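Side-chain contacts in extracellular subtilisin-like serine proteinase (Vibrio sp. PA-44, PDB 1SH7), which probably cleaves peptide bonds as a cold-adapted, calcium-binding serine endopeptidase of the subtilisin family, from a psychrotrophic Vibrio: residues Y55-N60 and V108-D113; S150-A155 and H225-A230; Q203-W208 and Y213-G218; A231-E236 and T246-S251; N256-S259 and T265-L268. All coordinates share one frame; numbering follows the deposited sequence.

Contact 1 (Y55-N60 and V108-D113). With CA (calcium ion), chain D.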
# COMPACT_ATOMS: atom_id res chain seq x y z
N TYR A 55 2.99 17.06 5.45
CA TYR A 55 3.70 18.17 4.83
C TYR A 55 3.59 18.06 3.31
O TYR A 55 3.44 16.96 2.76
CB TYR A 55 5.17 18.17 5.24
CG TYR A 55 5.84 19.49 4.92
CD1 TYR A 55 5.68 20.60 5.74
CD2 TYR A 55 6.62 19.64 3.78
CE1 TYR A 55 6.26 21.84 5.43
CE2 TYR A 55 7.25 20.85 3.48
CZ TYR A 55 7.07 21.95 4.29
OH TYR A 55 7.67 23.16 3.94
N ASP A 56 3.65 19.21 2.63
CA ASP A 56 3.66 19.28 1.15
C ASP A 56 5.04 19.72 0.60
O ASP A 56 5.37 20.90 0.61
CB ASP A 56 2.55 20.27 0.71
CG ASP A 56 2.47 20.48 -0.79
OD1 ASP A 56 1.49 21.15 -1.24
OD2 ASP A 56 3.32 20.04 -1.58
N PHE A 57 5.82 18.77 0.10
CA PHE A 57 7.15 19.04 -0.43
C PHE A 57 7.18 19.48 -1.90
O PHE A 57 8.24 19.75 -2.43
CB PHE A 57 8.04 17.82 -0.29
CG PHE A 57 8.41 17.53 1.12
CD1 PHE A 57 9.43 18.24 1.73
CD2 PHE A 57 7.68 16.61 1.86
CE1 PHE A 57 9.77 17.99 3.04
CE2 PHE A 57 7.99 16.36 3.18
CZ PHE A 57 9.03 17.06 3.78
N VAL A 58 6.02 19.46 -2.55
CA VAL A 58 5.89 19.97 -3.89
C VAL A 58 5.86 21.50 -3.80
O VAL A 58 6.61 22.20 -4.46
CB VAL A 58 4.59 19.41 -4.58
CG1 VAL A 58 4.31 20.09 -5.91
CG2 VAL A 58 4.67 17.91 -4.78
N ASP A 59 5.01 22.04 -2.94
CA ASP A 59 4.87 23.49 -2.84
C ASP A 59 5.46 24.11 -1.56
O ASP A 59 5.31 25.31 -1.31
CB ASP A 59 3.39 23.86 -2.98
CG ASP A 59 2.90 23.65 -4.40
OD1 ASP A 59 3.70 23.89 -5.33
OD2 ASP A 59 1.77 23.22 -4.67
N ASN A 60 6.12 23.28 -0.75
CA ASN A 60 6.64 23.69 0.56
C ASN A 60 5.61 24.45 1.38
O ASN A 60 5.77 25.62 1.68
CB ASN A 60 7.96 24.44 0.39
CG ASN A 60 9.03 23.56 -0.20
OD1 ASN A 60 9.30 22.45 0.30
ND2 ASN A 60 9.60 23.99 -1.33
N VAL A 108 10.75 13.50 -3.21
CA VAL A 108 10.34 12.20 -2.67
C VAL A 108 11.22 11.80 -1.45
O VAL A 108 10.70 11.37 -0.40
CB VAL A 108 10.33 11.10 -3.77
CG1 VAL A 108 9.95 9.76 -3.18
CG2 VAL A 108 9.35 11.47 -4.90
N ILE A 109 12.54 11.98 -1.57
CA ILE A 109 13.44 11.72 -0.46
C ILE A 109 13.08 12.55 0.77
O ILE A 109 13.04 12.04 1.89
CB ILE A 109 14.98 11.96 -0.90
CG1 ILE A 109 15.40 10.85 -1.85
CG2 ILE A 109 15.93 12.09 0.36
CD1 ILE A 109 16.67 11.14 -2.60
N SER A 110 12.74 13.83 0.56
CA SER A 110 12.36 14.70 1.67
C SER A 110 11.12 14.14 2.36
O SER A 110 11.02 14.18 3.59
CB SER A 110 12.07 16.13 1.17
OG SER A 110 13.26 16.75 0.69
N GLY A 111 10.17 13.64 1.58
CA GLY A 111 8.97 13.04 2.12
C GLY A 111 9.32 11.78 2.92
O GLY A 111 8.77 11.56 3.99
N VAL A 112 10.24 10.97 2.39
CA VAL A 112 10.63 9.72 3.05
C VAL A 112 11.30 10.04 4.41
O VAL A 112 10.94 9.48 5.44
CB VAL A 112 11.54 8.87 2.14
CG1 VAL A 112 12.16 7.69 2.90
CG2 VAL A 112 10.78 8.41 0.90
N ASP A 113 12.26 10.96 4.39
CA ASP A 113 12.94 11.45 5.58
C ASP A 113 11.95 12.05 6.60
O ASP A 113 12.11 11.88 7.81
CB ASP A 113 13.96 12.54 5.20
CG ASP A 113 15.19 12.00 4.51
OD1 ASP A 113 16.02 12.86 4.09
OD2 ASP A 113 15.44 10.76 4.35
CA CA D . -0.29 22.33 -0.64
O HOH W 1 -0.19 23.25 -2.89
O HOH W 2 -1.64 20.76 -1.81
O HOH W 3 -2.08 23.85 -0.28

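Contact 2 (S150-A155 and H225-A230)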
# COMPACT_ATOMS: atom_id res chain seq x y z
N SER A 150 7.85 0.44 8.58
CA SER A 150 7.72 -0.45 7.42
C SER A 150 7.27 0.36 6.18
O SER A 150 6.44 1.26 6.30
CB SER A 150 6.69 -1.55 7.69
OG SER A 150 7.17 -2.48 8.65
N PHE A 151 7.81 0.02 5.00
CA PHE A 151 7.50 0.71 3.78
C PHE A 151 6.94 -0.27 2.75
O PHE A 151 7.62 -1.27 2.42
CB PHE A 151 8.75 1.40 3.20
CG PHE A 151 8.96 2.82 3.68
CD1 PHE A 151 9.25 3.07 5.01
CD2 PHE A 151 8.84 3.88 2.82
CE1 PHE A 151 9.40 4.33 5.50
CE2 PHE A 151 9.01 5.16 3.26
CZ PHE A 151 9.30 5.41 4.62
N MET A 152 5.72 0.02 2.28
CA MET A 152 5.06 -0.69 1.19
C MET A 152 5.31 0.07 -0.13
O MET A 152 5.08 1.26 -0.19
CB MET A 152 3.57 -0.83 1.45
CG MET A 152 3.19 -1.25 2.89
SD MET A 152 3.72 -2.87 3.31
CE MET A 152 5.09 -2.54 4.37
N LEU A 153 5.80 -0.62 -1.16
CA LEU A 153 6.31 -0.01 -2.40
C LEU A 153 5.64 -0.63 -3.63
O LEU A 153 5.56 -1.84 -3.71
CB LEU A 153 7.83 -0.24 -2.50
CG LEU A 153 8.62 0.09 -1.23
CD1 LEU A 153 10.07 -0.39 -1.37
CD2 LEU A 153 8.55 1.55 -0.91
N ALA A 154 5.17 0.18 -4.59
CA ALA A 154 4.59 -0.36 -5.80
C ALA A 154 5.66 -0.95 -6.70
O ALA A 154 6.73 -0.35 -6.90
CB ALA A 154 3.82 0.69 -6.52
N ALA A 155 5.38 -2.11 -7.28
CA ALA A 155 6.35 -2.79 -8.15
C ALA A 155 6.57 -2.05 -9.49
O ALA A 155 7.67 -2.10 -10.04
CB ALA A 155 5.92 -4.22 -8.44
N HIS A 225 -3.55 -1.96 -0.35
CA HIS A 225 -4.14 -3.15 0.25
C HIS A 225 -3.15 -3.71 1.28
O HIS A 225 -3.55 -4.06 2.41
CB HIS A 225 -4.52 -4.22 -0.78
CG HIS A 225 -5.75 -3.89 -1.58
ND1 HIS A 225 -5.70 -3.16 -2.75
CD2 HIS A 225 -7.05 -4.24 -1.42
CE1 HIS A 225 -6.92 -3.03 -3.25
NE2 HIS A 225 -7.76 -3.68 -2.46
N VAL A 226 -1.88 -3.79 0.89
CA VAL A 226 -0.83 -4.32 1.74
C VAL A 226 -0.58 -3.37 2.93
O VAL A 226 -0.46 -3.82 4.07
CB VAL A 226 0.49 -4.61 0.96
CG1 VAL A 226 1.52 -5.29 1.88
CG2 VAL A 226 0.26 -5.48 -0.27
N ALA A 227 -0.53 -2.06 2.69
CA ALA A 227 -0.37 -1.10 3.79
C ALA A 227 -1.54 -1.17 4.77
O ALA A 227 -1.36 -1.04 5.97
CB ALA A 227 -0.26 0.28 3.26
N GLY A 228 -2.74 -1.35 4.23
CA GLY A 228 -3.95 -1.55 5.01
C GLY A 228 -3.78 -2.74 5.94
O GLY A 228 -4.06 -2.65 7.14
N VAL A 229 -3.29 -3.84 5.40
CA VAL A 229 -3.13 -5.05 6.19
C VAL A 229 -1.98 -4.92 7.22
O VAL A 229 -2.10 -5.38 8.37
CB VAL A 229 -2.94 -6.28 5.27
CG1 VAL A 229 -2.49 -7.49 6.06
CG2 VAL A 229 -4.24 -6.60 4.52
N ALA A 230 -0.87 -4.30 6.83
CA ALA A 230 0.16 -3.89 7.77
C ALA A 230 -0.44 -3.11 8.96
O ALA A 230 -0.07 -3.36 10.08
CB ALA A 230 1.22 -3.03 7.06

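Contact 3 (Q203-W208 and Y213-G218)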
# COMPACT_ATOMS: atom_id res chain seq x y z
N GLN A 203 -8.92 -2.75 -11.40
CA GLN A 203 -10.30 -2.30 -11.22
C GLN A 203 -10.63 -2.14 -9.77
O GLN A 203 -11.53 -2.81 -9.22
CB GLN A 203 -11.25 -3.27 -11.89
CG GLN A 203 -11.19 -3.11 -13.35
CD GLN A 203 -10.91 -4.37 -14.04
OE1 GLN A 203 -11.80 -5.24 -14.14
NE2 GLN A 203 -9.67 -4.52 -14.53
N ILE A 204 -9.89 -1.25 -9.13
CA ILE A 204 -10.11 -0.97 -7.71
C ILE A 204 -10.87 0.34 -7.50
O ILE A 204 -10.40 1.43 -7.90
CB ILE A 204 -8.75 -0.87 -6.92
CG1 ILE A 204 -7.92 -2.16 -7.06
CG2 ILE A 204 -8.99 -0.55 -5.47
CD1 ILE A 204 -8.59 -3.42 -6.60
N LYS A 205 -12.01 0.24 -6.83
CA LYS A 205 -12.82 1.43 -6.52
C LYS A 205 -12.36 2.07 -5.21
O LYS A 205 -12.26 1.40 -4.19
CB LYS A 205 -14.29 1.09 -6.39
CG LYS A 205 -15.17 2.33 -6.25
CD LYS A 205 -16.62 1.95 -6.10
CE LYS A 205 -17.46 3.21 -5.98
NZ LYS A 205 -18.87 2.84 -6.07
N SER A 206 -12.18 3.38 -5.23
CA SER A 206 -11.82 4.11 -3.99
C SER A 206 -12.11 5.60 -4.12
O SER A 206 -12.54 6.07 -5.17
CB SER A 206 -10.34 3.89 -3.67
OG SER A 206 -10.02 4.26 -2.35
N ALA A 207 -11.83 6.35 -3.06
CA ALA A 207 -12.01 7.81 -3.03
C ALA A 207 -11.24 8.56 -4.13
O ALA A 207 -10.22 8.08 -4.61
CB ALA A 207 -11.65 8.34 -1.67
N TRP A 208 -11.76 9.71 -4.54
CA TRP A 208 -11.11 10.58 -5.52
C TRP A 208 -11.01 12.02 -4.98
O TRP A 208 -11.73 12.40 -4.05
CB TRP A 208 -11.89 10.55 -6.83
CG TRP A 208 -11.11 10.99 -8.08
CD1 TRP A 208 -11.46 11.99 -8.97
CD2 TRP A 208 -9.89 10.42 -8.57
NE1 TRP A 208 -10.54 12.05 -9.99
CE2 TRP A 208 -9.56 11.10 -9.77
CE3 TRP A 208 -9.06 9.36 -8.16
CZ2 TRP A 208 -8.40 10.79 -10.51
CZ3 TRP A 208 -7.92 9.04 -8.91
CH2 TRP A 208 -7.62 9.75 -10.08
N TYR A 213 -15.68 9.29 -6.28
CA TYR A 213 -14.97 8.01 -6.38
C TYR A 213 -14.46 7.76 -7.78
O TYR A 213 -14.86 8.43 -8.72
CB TYR A 213 -15.87 6.85 -5.92
CG TYR A 213 -16.35 7.07 -4.50
CD1 TYR A 213 -15.61 6.63 -3.44
CD2 TYR A 213 -17.53 7.76 -4.23
CE1 TYR A 213 -16.01 6.86 -2.13
CE2 TYR A 213 -17.94 8.00 -2.93
CZ TYR A 213 -17.16 7.57 -1.88
OH TYR A 213 -17.50 7.77 -0.58
N LYS A 214 -13.53 6.83 -7.91
CA LYS A 214 -12.97 6.45 -9.21
C LYS A 214 -12.48 5.01 -9.11
O LYS A 214 -12.11 4.55 -8.05
CB LYS A 214 -11.81 7.36 -9.60
CG LYS A 214 -11.54 7.39 -11.11
CD LYS A 214 -10.43 8.39 -11.45
CE LYS A 214 -10.30 8.70 -12.96
NZ LYS A 214 -9.01 8.23 -13.53
N THR A 215 -12.57 4.31 -10.22
CA THR A 215 -12.12 2.92 -10.30
C THR A 215 -10.90 2.90 -11.22
O THR A 215 -10.97 3.27 -12.40
CB THR A 215 -13.24 2.03 -10.84
OG1 THR A 215 -14.35 2.03 -9.91
CG2 THR A 215 -12.77 0.59 -10.90
N ILE A 216 -9.75 2.53 -10.68
CA ILE A 216 -8.55 2.47 -11.49
C ILE A 216 -7.71 1.24 -11.16
O ILE A 216 -7.97 0.54 -10.19
CB ILE A 216 -7.71 3.78 -11.33
CG1 ILE A 216 -7.42 4.06 -9.86
CG2 ILE A 216 -8.46 4.98 -11.94
CD1 ILE A 216 -6.63 5.38 -9.61
N SER A 217 -6.71 1.01 -12.00
CA SER A 217 -5.83 -0.15 -11.94
C SER A 217 -4.36 0.26 -11.90
O SER A 217 -3.93 1.15 -12.63
CB SER A 217 -6.02 -1.08 -13.15
OG SER A 217 -7.38 -1.37 -13.34
N GLY A 218 -3.60 -0.44 -11.05
CA GLY A 218 -2.17 -0.32 -11.04
C GLY A 218 -1.58 -1.02 -9.86
O GLY A 218 -2.30 -1.31 -8.89

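Contact 4 (A231-E236 and T246-S251)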
# COMPACT_ATOMS: atom_id res chain seq x y z
N ALA A 231 -1.42 -2.24 8.72
CA ALA A 231 -2.06 -1.45 9.80
C ALA A 231 -2.87 -2.37 10.72
O ALA A 231 -2.87 -2.23 11.94
CB ALA A 231 -2.94 -0.36 9.23
N LEU A 232 -3.51 -3.37 10.12
CA LEU A 232 -4.22 -4.39 10.88
C LEU A 232 -3.25 -5.19 11.76
O LEU A 232 -3.53 -5.43 12.93
CB LEU A 232 -4.99 -5.36 9.97
CG LEU A 232 -6.05 -4.82 8.99
CD1 LEU A 232 -6.64 -5.92 8.15
CD2 LEU A 232 -7.16 -4.08 9.71
N TYR A 233 -2.13 -5.59 11.19
CA TYR A 233 -1.13 -6.34 11.92
C TYR A 233 -0.50 -5.50 13.05
O TYR A 233 -0.14 -6.05 14.12
CB TYR A 233 0.01 -6.82 11.00
CG TYR A 233 -0.33 -7.91 9.98
CD1 TYR A 233 -1.63 -8.34 9.76
CD2 TYR A 233 0.69 -8.46 9.18
CE1 TYR A 233 -1.92 -9.33 8.80
CE2 TYR A 233 0.40 -9.45 8.21
CZ TYR A 233 -0.90 -9.87 8.04
OH TYR A 233 -1.19 -10.83 7.07
N LEU A 234 -0.34 -4.21 12.79
CA LEU A 234 0.21 -3.28 13.77
C LEU A 234 -0.77 -3.02 14.91
O LEU A 234 -0.36 -2.78 16.07
CB LEU A 234 0.66 -1.98 13.12
CG LEU A 234 1.98 -2.12 12.32
CD1 LEU A 234 2.15 -1.00 11.30
CD2 LEU A 234 3.10 -2.15 13.31
N GLN A 235 -2.07 -3.07 14.62
CA GLN A 235 -3.03 -2.90 15.72
C GLN A 235 -2.95 -4.14 16.62
O GLN A 235 -2.88 -4.01 17.85
CB GLN A 235 -4.46 -2.66 15.25
CG GLN A 235 -5.40 -2.37 16.43
CD GLN A 235 -6.89 -2.39 16.10
OE1 GLN A 235 -7.29 -2.54 14.95
NE2 GLN A 235 -7.73 -2.23 17.13
N GLU A 236 -2.93 -5.31 15.99
CA GLU A 236 -2.77 -6.62 16.66
C GLU A 236 -1.49 -6.69 17.52
O GLU A 236 -1.49 -7.26 18.62
CB GLU A 236 -2.76 -7.72 15.59
CG GLU A 236 -2.60 -9.15 16.07
CD GLU A 236 -2.33 -10.14 14.94
OE1 GLU A 236 -2.18 -11.35 15.24
OE2 GLU A 236 -2.25 -9.75 13.74
N THR A 246 7.28 -7.71 7.81
CA THR A 246 7.58 -8.40 6.57
C THR A 246 7.42 -9.92 6.73
O THR A 246 6.76 -10.57 5.90
CB THR A 246 9.00 -8.06 6.12
OG1 THR A 246 9.03 -6.68 5.73
CG2 THR A 246 9.42 -8.90 4.90
N GLY A 247 7.99 -10.47 7.79
CA GLY A 247 7.89 -11.90 8.06
C GLY A 247 6.45 -12.38 8.13
O GLY A 247 6.13 -13.46 7.66
N LEU A 248 5.60 -11.59 8.75
CA LEU A 248 4.22 -11.94 8.99
C LEU A 248 3.39 -11.80 7.69
O LEU A 248 2.52 -12.63 7.42
CB LEU A 248 3.69 -11.03 10.07
CG LEU A 248 2.88 -11.55 11.23
CD1 LEU A 248 3.44 -12.80 11.81
CD2 LEU A 248 2.80 -10.42 12.28
N LEU A 249 3.61 -10.76 6.91
CA LEU A 249 2.99 -10.65 5.58
C LEU A 249 3.29 -11.89 4.72
O LEU A 249 2.43 -12.42 4.02
CB LEU A 249 3.50 -9.38 4.86
CG LEU A 249 2.87 -8.07 5.33
CD1 LEU A 249 3.61 -6.88 4.70
CD2 LEU A 249 1.30 -8.04 5.05
N ASN A 250 4.54 -12.33 4.78
CA ASN A 250 4.97 -13.55 4.12
C ASN A 250 4.36 -14.84 4.65
O ASN A 250 3.87 -15.65 3.88
CB ASN A 250 6.49 -13.69 4.22
CG ASN A 250 7.20 -12.97 3.12
OD1 ASN A 250 7.24 -13.45 1.99
ND2 ASN A 250 7.78 -11.81 3.44
N SER A 251 4.41 -15.03 5.95
CA SER A 251 3.95 -16.29 6.55
C SER A 251 2.45 -16.42 6.52
O SER A 251 1.96 -17.53 6.41
CB SER A 251 4.51 -16.50 7.97
OG SER A 251 4.18 -15.43 8.83

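Contact 5 (N256-S259 and T265-L268)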
# COMPACT_ATOMS: atom_id res chain seq x y z
N ASN A 256 0.42 -20.05 -3.92
CA ASN A 256 0.10 -20.76 -5.15
C ASN A 256 -1.32 -20.56 -5.67
O ASN A 256 -1.86 -21.46 -6.31
CB ASN A 256 0.38 -22.26 -4.99
CG ASN A 256 1.83 -22.53 -4.73
OD1 ASN A 256 2.19 -23.12 -3.71
ND2 ASN A 256 2.68 -22.07 -5.64
N LYS A 257 -1.87 -19.37 -5.44
CA LYS A 257 -3.21 -19.00 -5.96
C LYS A 257 -3.19 -18.23 -7.29
O LYS A 257 -4.20 -18.19 -8.03
CB LYS A 257 -4.00 -18.17 -4.95
CG LYS A 257 -3.94 -18.70 -3.55
CD LYS A 257 -4.54 -20.08 -3.46
CE LYS A 257 -4.50 -20.53 -2.03
NZ LYS A 257 -5.01 -21.94 -1.85
N VAL A 258 -2.06 -17.60 -7.58
CA VAL A 258 -1.96 -16.62 -8.66
C VAL A 258 -1.47 -17.29 -9.94
O VAL A 258 -0.58 -18.12 -9.88
CB VAL A 258 -0.98 -15.46 -8.25
CG1 VAL A 258 -0.86 -14.38 -9.39
CG2 VAL A 258 -1.38 -14.83 -6.93
N SER A 259 -2.06 -16.93 -11.09
CA SER A 259 -1.61 -17.39 -12.41
C SER A 259 -0.76 -16.33 -13.11
O SER A 259 -0.86 -15.12 -12.84
CB SER A 259 -2.78 -17.80 -13.30
OG SER A 259 -3.71 -16.75 -13.42
N THR A 265 7.48 -14.89 -6.72
CA THR A 265 6.97 -15.77 -5.69
C THR A 265 5.44 -15.72 -5.66
O THR A 265 4.79 -14.65 -5.74
CB THR A 265 7.62 -15.47 -4.33
OG1 THR A 265 7.20 -16.44 -3.37
CG2 THR A 265 7.19 -14.14 -3.78
N ASN A 266 4.86 -16.90 -5.55
CA ASN A 266 3.43 -17.06 -5.65
C ASN A 266 2.75 -16.86 -4.28
O ASN A 266 2.28 -17.80 -3.65
CB ASN A 266 3.10 -18.43 -6.28
CG ASN A 266 1.77 -18.44 -6.99
OD1 ASN A 266 1.59 -19.11 -8.04
ND2 ASN A 266 0.82 -17.73 -6.43
N LYS A 267 2.76 -15.60 -3.82
CA LYS A 267 2.14 -15.18 -2.58
C LYS A 267 1.14 -14.07 -2.83
O LYS A 267 1.46 -13.11 -3.48
CB LYS A 267 3.18 -14.69 -1.59
CG LYS A 267 4.20 -15.79 -1.16
CD LYS A 267 5.00 -15.32 0.04
CE LYS A 267 6.21 -16.23 0.35
NZ LYS A 267 7.32 -16.13 -0.65
N LEU A 268 -0.06 -14.23 -2.30
CA LEU A 268 -1.13 -13.27 -2.41
C LEU A 268 -1.53 -12.77 -1.01
O LEU A 268 -1.67 -13.55 -0.05
CB LEU A 268 -2.33 -13.93 -3.10
CG LEU A 268 -3.59 -13.10 -3.33
CD1 LEU A 268 -3.30 -12.01 -4.31
CD2 LEU A 268 -4.76 -13.98 -3.78
O HOH W 4 -0.70 -17.07 -4.00

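Contact 1 (Y55-N60 and V108-D113)
The ring of F57 lies against S110 and G111 of helix 105-118. Along 55-60, Y55 comes first. Its CD2 stands over the centre of the F57 ring, on the face opposite S110. D56 turns its carboxylate the other way, with CG anti to the backbone N (chi1 178°). Its OD1 binds the calcium ion at 2.2 Å, and D61, D63 and three waters also bind the metal. D56 OD2 takes the N-H of D59 at 3.0 Å, from above the carboxylate plane, and that of V58 more weakly. This is an Asx motif that holds the turn. F57 makes the contact. S110 CB sits over its face, 3.8 Å from the F57 ring centroid, as a CH-pi contact offset toward the rim. F57 CE2 reaches G111 CA at 3.6 Å, where the bare helix backbone lets the ring come close. S110 OG bonds back to S106 O. D59 OD2 accepts from a calcium-bound water at 2.6 Å and pairs with R95. No hydrogen bond crosses between the segments. The turn leaving edge strand 51-56 thus rests on a helix on one side and holds a calcium site of this subtilase on the other.

Contact 2 (S150-A155 and H225-A230)
M152 reaches from strand 150-154 to V226 and A227 on helix 219-236. Its CG stands beside the backbone N and anti to the carbonyl carbon. The chain then bends twice, at chi2 (-66°) and at chi3, whose 105° lies off the staggered values. The bends put CG and SD against the helix and turn the CE methyl back toward the strand. M152 CG rests on the helix backbone, 3.7 Å from A227 CA, with A227 CB almost as near. The sulfur passes on to the neighbouring residue: M152 SD lies 3.6 Å from V226 CG1. That methyl is the branch of V226 anti to its backbone N (chi1 -175°). The two side chains cross obliquely. A227 has only its methyl to offer, which lets the strand come near: M152 CA and A227 CA are 6.0 Å apart. M152 and V226 both touch strand 174-179, V226 also touches L249, and A227 touches N126. A154, at the end of the strand, lines the phenylmethanesulfonic acid pocket. No hydrogen bond joins the two segments. The buried contact is held by dispersion and by the exclusion of water, so shape and close fit matter rather than bond direction.

Contact 3 (Q203-W208 and Y213-G218)
The indole of W208 has the aliphatic chain of K214 over one face. K214 CB lies 3.7 Å from W208 CE3, and K214 CD makes a CH-pi contact above the six-membered ring. The two side chains run side by side and point the same way. With I216 CG1 in the crowded position between backbone N and carbonyl carbon (chi1 54°), the extended chain carries I216 CD1 obliquely to the same ring, 3.9 Å from W208 CZ3. The Y213 ring has S206 O near its plane at the edge, 3.6 Å from Y213 CD1. H44 and Y83 meet this ring from elsewhere, and Y213 OH bonds to E45. K205 and T215 share the face away from I204, S206, K214 and I216. There K205 CB touches T215 OG1 at 3.6 Å. The backbones join in two hydrogen-bonded pairs. S206 N donates to K214 O at 3.1 Å and K214 N to S206 O at 3.0 Å. I204 and I216 also exchange two backbone hydrogen bonds. Beyond the strands, S217 OG accepts from Q203 N at 2.8 Å and nearly straight (166°), closing the open end. S206 OG is held by H73 O, and I204 and I216 pack on M221. This is a two-stranded antiparallel beta hairpin. It leads through G218, the N-cap, into helix 219-236 with S220, the predicted charge-relay serine.

Contact 4 (A231-E236 and T246-S251)
Y233 of helix 219-236 puts its ring against L248 and L249 of helix 242-252. The apolar contacts come first. Y233 CE2 meets L249 CD2 at 3.6 Å, and Y233 CD2 meets L248 CB at 4.0 Å. L249 CD2 approaches the ring obliquely, and both leucine side chains cross that of Y233. The ring also meets backbone: L249 N lies in its plane at the edge, 3.7 Å from Y233 CE2. The small chi2 of Y233 (8°) turns the ring so that this edge leads toward helix 242-252. L249 also packs on V229, about one turn before Y233, and on V174.

Polar and charged contacts lie beside it. Y233 OH donates a hydrogen bond to Y270 O. R252 makes a cation-pi contact with the Y233 ring and a salt bridge with E236, so one guanidinium links two residues of helix 219-236.

Within helix 242-252, T246 O accepts twice. N250 N donates to T246 O at 3.0 Å. N250 ND2 donates to T246 O at 2.9 Å, from above the carbonyl plane, which folds that side chain back along its own helix. No hydrogen bond passes directly between the two segments. The contact is a helix-to-helix packing of two consecutive helices, in which a tyrosine reaches from one helix to the other. It lies on the flank of the subtilase alpha/beta fold and uses the C-terminal end of the helix that carries S220 near its start.

Contact 5 (N256-S259 and T265-L268)
N266 O is gripped by N256 N and by a water. The N256 N-H meets N266 O at 2.9 Å (163°), tilted from the carbonyl plane. Water 4 donates weakly to N266 O and accepts from K257 N at 3.0 Å, so it bridges the two segments beside the direct bond. N266 is the centre of an inverse gamma turn. Its CG stands anti to the backbone N (chi1 -154°), which turns the side chain in against the backbone of 256-258. There N266 CG comes within 3.4 Å of N256 CA. The amides of N256 and N266 are turned 64° from each other. Next along, V258 adds the apolar part: V258 CG2 touches L268 CB at 4.0 Å. Within 265-268, K267 NZ donates to T265 OG1 at 2.7 Å, and its chain runs away from the 256-259 loop. K257 NZ reaches N15 instead. The loop follows strand 254-255 and leads back to strand 267-268, its antiparallel partner. L268 bonds by its backbone to S254, and K267 to F198. V258 and L268 both rest on T179 of strand 174-179. L268 also touches F198 on outermost strand 197-200 and R10 of helix 6-11.

Overall arrangement
Contact 2 lies near the chain's centre and is buried and apolar. Contact 4 is buried too, but farther out, with polar and charged partners at its edge. Both use helix 219-236, and L249 of contact 4 touches V226, V229 and M152 of contact 2. Contact 3 precedes that helix and meets contact 2 where I204 packs on H225. With K214 and T215 exposed and I204 and S206 buried, it is partly buried and built mainly from backbone bonds. Contacts 1 and 5 lie on opposite sides of the centre, each partly buried. Contact 1 pairs ring packing with a calcium site; contact 5 relies on a backbone bond and water. V112 and F151 join contacts 1 and 2.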